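Long-range contact in alanine racemase (PDB 2DY3), which belongs to the alanine racemase family and binds pyridoxal-5'-phosphate, pairing an N-terminal TIM-barrel domain with a mostly beta C-terminal domain: residues A56-L62 against Q75-I81. Coordinates in Å, arbitrary orientation, origin at the centre of the assembly. Residue numbers count along the deposited sequence, not the author numbering.
Sequences AFGVATL and QEVLCWI. With PLP (pyridoxal-5'-phosphate), chain F.
Strands 56-59 and 76-81 run parallel as sheet neighbours, their axes 4.7 Å apart and inclined by 16°. Q75 leads in, placing OE1 3.9 Å from F57 CE2 at the ring edge. E76 O accepts F57 N (2.8 Å), while its extended side chain turns to a salt bridge with R118. V77, level with F57, packs CG2 4.4 Å from F57 CB on the sheet face covered by helix 62-70. L78 lies opposite G58 and bonds both flanking residues: L78 N to F57 O and V59 N to L78 O, each 2.8 Å. C79 pairs with V59 and, again on the helix side, sets SG 3.3 Å from L62 CD1. At W80 pairing loosens (psi 4°); W80 N reaches V59 O only weakly (3.3 Å). Its p rotamer lays one indole face over V59 O and A60 CA, the latter making a CH-pi contact 4.1 Å from the five-membered ring centroid, with PLP C2A over the opposite face. I81 N meets A60 O at 2.5 Å, and a water links I81 O (2.6 Å) to L62 N (3.2 Å). Joined through helix 62-70, the strands form a beta-alpha-beta unit of the TIM barrel, whose C-terminal strand ends border the PLP pocket.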
ATOM      1  N   ALA B  56      -5.256 -18.909  19.699  1.00 19.77           N
ATOM      2  CA  ALA B  56      -6.297 -18.154  19.018  1.00 18.20           C
ATOM      3  C   ALA B  56      -5.685 -17.101  18.106  1.00 17.63           C
ATOM      4  O   ALA B  56      -4.469 -16.904  18.100  1.00 17.43           O
ATOM      5  CB  ALA B  56      -7.203 -17.492  20.050  1.00 14.48           C
ATOM      6  N   PHE B  57      -6.536 -16.429  17.334  1.00 16.33           N
ATOM      7  CA  PHE B  57      -6.091 -15.385  16.419  1.00 15.93           C
ATOM      8  C   PHE B  57      -6.987 -14.163  16.528  1.00 15.58           C
ATOM      9  O   PHE B  57      -8.193 -14.277  16.763  1.00 14.48           O
ATOM     10  CB  PHE B  57      -6.111 -15.899  14.979  1.00 17.15           C
ATOM     11  CG  PHE B  57      -5.027 -16.896  14.676  1.00 17.77           C
ATOM     12  CD1 PHE B  57      -3.756 -16.472  14.319  1.00 15.83           C
ATOM     13  CD2 PHE B  57      -5.274 -18.257  14.773  1.00 15.70           C
ATOM     14  CE1 PHE B  57      -2.744 -17.391  14.063  1.00 16.27           C
ATOM     15  CE2 PHE B  57      -4.273 -19.182  14.521  1.00 17.81           C
ATOM     16  CZ  PHE B  57      -3.002 -18.745  14.163  1.00 17.75           C
ATOM     17  N   GLY B  58      -6.388 -12.992  16.366  1.00 14.32           N
ATOM     18  CA  GLY B  58      -7.149 -11.765  16.434  1.00 13.87           C
ATOM     19  C   GLY B  58      -6.992 -10.974  15.150  1.00 15.67           C
ATOM     20  O   GLY B  58      -5.878 -10.847  14.619  1.00 13.91           O
ATOM     21  N   VAL B  59      -8.108 -10.476  14.623  1.00 13.76           N
ATOM     22  CA  VAL B  59      -8.065  -9.657  13.415  1.00 12.90           C
ATOM     23  C   VAL B  59      -8.996  -8.479  13.603  1.00 14.52           C
ATOM     24  O   VAL B  59      -9.788  -8.441  14.552  1.00 13.24           O
ATOM     25  CB  VAL B  59      -8.506 -10.419  12.129  1.00 13.99           C
ATOM     26  CG1 VAL B  59      -7.481 -11.479  11.768  1.00 11.94           C
ATOM     27  CG2 VAL B  59      -9.896 -11.028  12.320  1.00 10.41           C
ATOM     28  N   ALA B  60      -8.893  -7.514  12.698  1.00 15.07           N
ATOM     29  CA  ALA B  60      -9.735  -6.333  12.771  1.00 15.97           C
ATOM     30  C   ALA B  60     -11.107  -6.530  12.155  1.00 15.49           C
ATOM     31  O   ALA B  60     -12.123  -6.329  12.817  1.00 17.44           O
ATOM     32  CB  ALA B  60      -9.048  -5.156  12.094  1.00 14.94           C
ATOM     33  N   THR B  61     -11.137  -6.942  10.890  1.00 14.34           N
ATOM     34  CA  THR B  61     -12.401  -7.069  10.180  1.00 13.44           C
ATOM     35  C   THR B  61     -13.024  -8.451  10.008  1.00 13.65           C
ATOM     36  O   THR B  61     -12.387  -9.479  10.201  1.00 11.28           O
ATOM     37  CB  THR B  61     -12.292  -6.431   8.775  1.00 13.96           C
ATOM     38  OG1 THR B  61     -11.457  -7.244   7.939  1.00 13.95           O
ATOM     39  CG2 THR B  61     -11.687  -5.033   8.870  1.00 11.51           C
ATOM     40  N   LEU B  62     -14.299  -8.428   9.634  1.00 13.25           N
ATOM     41  CA  LEU B  62     -15.096  -9.616   9.382  1.00 13.40           C
ATOM     42  C   LEU B  62     -14.433 -10.397   8.262  1.00 13.94           C
ATOM     43  O   LEU B  62     -14.282 -11.616   8.340  1.00 15.28           O
ATOM     44  CB  LEU B  62     -16.497  -9.194   8.940  1.00 14.99           C
ATOM     45  CG  LEU B  62     -17.721  -9.290   9.853  1.00 18.80           C
ATOM     46  CD1 LEU B  62     -17.337  -9.288  11.326  1.00 16.16           C
ATOM     47  CD2 LEU B  62     -18.657  -8.138   9.505  1.00 16.10           C
ATOM     48  N   GLN B  75      -8.519 -22.574  15.103  1.00 21.14           N
ATOM     49  CA  GLN B  75      -8.437 -21.994  16.438  1.00 23.08           C
ATOM     50  C   GLN B  75      -9.485 -20.893  16.629  1.00 22.25           C
ATOM     51  O   GLN B  75     -10.097 -20.416  15.670  1.00 21.89           O
ATOM     52  CB  GLN B  75      -7.050 -21.379  16.687  1.00 24.96           C
ATOM     53  CG  GLN B  75      -5.902 -22.356  16.925  1.00 26.08           C
ATOM     54  CD  GLN B  75      -5.594 -23.217  15.717  1.00 28.52           C
ATOM     55  OE1 GLN B  75      -5.720 -22.777  14.574  1.00 28.30           O
ATOM     56  NE2 GLN B  75      -5.170 -24.451  15.965  1.00 29.45           N
ATOM     57  N   GLU B  76      -9.673 -20.499  17.882  1.00 20.76           N
ATOM     58  CA  GLU B  76     -10.585 -19.428  18.252  1.00 20.53           C
ATOM     59  C   GLU B  76     -10.148 -18.175  17.470  1.00 19.36           C
ATOM     60  O   GLU B  76      -8.953 -17.884  17.384  1.00 17.35           O
ATOM     61  CB  GLU B  76     -10.457 -19.186  19.753  1.00 21.16           C
ATOM     62  CG  GLU B  76     -11.322 -18.096  20.334  1.00 24.62           C
ATOM     63  CD  GLU B  76     -11.064 -17.913  21.820  1.00 27.06           C
ATOM     64  OE1 GLU B  76     -11.024 -18.934  22.540  1.00 28.57           O
ATOM     65  OE2 GLU B  76     -10.908 -16.756  22.271  1.00 27.42           O
ATOM     66  N   VAL B  77     -11.106 -17.453  16.897  1.00 17.49           N
ATOM     67  CA  VAL B  77     -10.810 -16.242  16.132  1.00 14.46           C
ATOM     68  C   VAL B  77     -11.660 -15.064  16.618  1.00 14.94           C
ATOM     69  O   VAL B  77     -12.876 -15.182  16.739  1.00 15.89           O
ATOM     70  CB  VAL B  77     -11.070 -16.449  14.615  1.00 14.05           C
ATOM     71  CG1 VAL B  77     -10.905 -15.115  13.863  1.00 14.02           C
ATOM     72  CG2 VAL B  77     -10.091 -17.481  14.048  1.00 11.19           C
ATOM     73  N   LEU B  78     -11.012 -13.934  16.895  1.00 13.77           N
ATOM     74  CA  LEU B  78     -11.702 -12.730  17.366  1.00 13.45           C
ATOM     75  C   LEU B  78     -11.590 -11.589  16.353  1.00 14.38           C
ATOM     76  O   LEU B  78     -10.522 -11.328  15.806  1.00 16.51           O
ATOM     77  CB  LEU B  78     -11.127 -12.277  18.708  1.00 12.10           C
ATOM     78  CG  LEU B  78     -11.700 -10.992  19.325  1.00 15.39           C
ATOM     79  CD1 LEU B  78     -13.199 -11.120  19.596  1.00 16.11           C
ATOM     80  CD2 LEU B  78     -10.958 -10.704  20.616  1.00 12.82           C
ATOM     81  N   CYS B  79     -12.708 -10.913  16.119  1.00 15.87           N
ATOM     82  CA  CYS B  79     -12.792  -9.799  15.178  1.00 17.42           C
ATOM     83  C   CYS B  79     -13.330  -8.578  15.945  1.00 15.46           C
ATOM     84  O   CYS B  79     -14.327  -8.678  16.657  1.00 15.27           O
ATOM     85  CB  CYS B  79     -13.720 -10.238  14.026  1.00 18.71           C
ATOM     86  SG  CYS B  79     -14.664  -8.996  13.175  1.00 28.15           S
ATOM     87  N   TRP B  80     -12.679  -7.426  15.821  1.00 15.71           N
ATOM     88  CA  TRP B  80     -13.154  -6.264  16.571  1.00 16.65           C
ATOM     89  C   TRP B  80     -13.566  -5.000  15.815  1.00 16.88           C
ATOM     90  O   TRP B  80     -13.904  -3.996  16.441  1.00 18.20           O
ATOM     91  CB  TRP B  80     -12.144  -5.906  17.675  1.00 15.69           C
ATOM     92  CG  TRP B  80     -10.731  -5.802  17.206  1.00 16.81           C
ATOM     93  CD1 TRP B  80     -10.169  -4.771  16.516  1.00 17.78           C
ATOM     94  CD2 TRP B  80      -9.709  -6.795  17.350  1.00 19.48           C
ATOM     95  NE1 TRP B  80      -8.859  -5.062  16.216  1.00 20.00           N
ATOM     96  CE2 TRP B  80      -8.554  -6.300  16.716  1.00 19.16           C
ATOM     97  CE3 TRP B  80      -9.661  -8.059  17.951  1.00 19.39           C
ATOM     98  CZ2 TRP B  80      -7.365  -7.022  16.663  1.00 20.13           C
ATOM     99  CZ3 TRP B  80      -8.479  -8.775  17.896  1.00 21.04           C
ATOM    100  CH2 TRP B  80      -7.347  -8.256  17.257  1.00 20.47           C
ATOM    101  N   ILE B  81     -13.548  -5.033  14.487  1.00 15.24           N
ATOM    102  CA  ILE B  81     -13.966  -3.866  13.713  1.00 14.47           C
ATOM    103  C   ILE B  81     -15.007  -4.269  12.675  1.00 14.93           C
ATOM    104  O   ILE B  81     -14.677  -4.776  11.604  1.00 15.21           O
ATOM    105  CB  ILE B  81     -12.777  -3.173  12.994  1.00 13.00           C
ATOM    106  CG1 ILE B  81     -11.783  -2.633  14.023  1.00 15.29           C
ATOM    107  CG2 ILE B  81     -13.283  -2.010  12.166  1.00 10.87           C
ATOM    108  CD1 ILE B  81     -10.600  -1.893  13.410  1.00 16.70           C
TER
HETATM  109  N1  PLP F 401      -5.017  -5.900  19.962  1.00 28.09           N
HETATM  110  C2  PLP F 401      -5.760  -5.027  19.163  1.00 28.04           C
HETATM  111  C2A PLP F 401      -7.190  -4.693  19.556  1.00 28.10           C
HETATM  112  C3  PLP F 401      -5.154  -4.471  18.011  1.00 28.17           C
HETATM  113  O3  PLP F 401      -5.867  -3.601  17.212  1.00 30.92           O
HETATM  114  C4  PLP F 401      -3.806  -4.816  17.683  1.00 26.28           C
HETATM  115  C4A PLP F 401      -3.078  -4.211  16.455  1.00 27.00           C
HETATM  116  C5  PLP F 401      -3.083  -5.708  18.549  1.00 26.57           C
HETATM  117  C6  PLP F 401      -3.705  -6.237  19.669  1.00 27.20           C
HETATM  118  C5A PLP F 401      -1.658  -6.102  18.299  1.00 25.76           C
HETATM  119  O4P PLP F 401      -0.763  -5.142  18.845  1.00 24.04           O
HETATM  120  P   PLP F 401       0.857  -5.202  18.781  1.00 22.25           P
HETATM  121  O1P PLP F 401       1.266  -5.349  17.389  1.00 19.09           O
HETATM  122  O2P PLP F 401       1.224  -3.908  19.356  1.00 22.17           O
HETATM  123  O3P PLP F 401       1.187  -6.382  19.610  1.00 20.59           O
HETATM  124  O   HOH W   1     -15.822  -5.602   9.454  1.00 12.31           O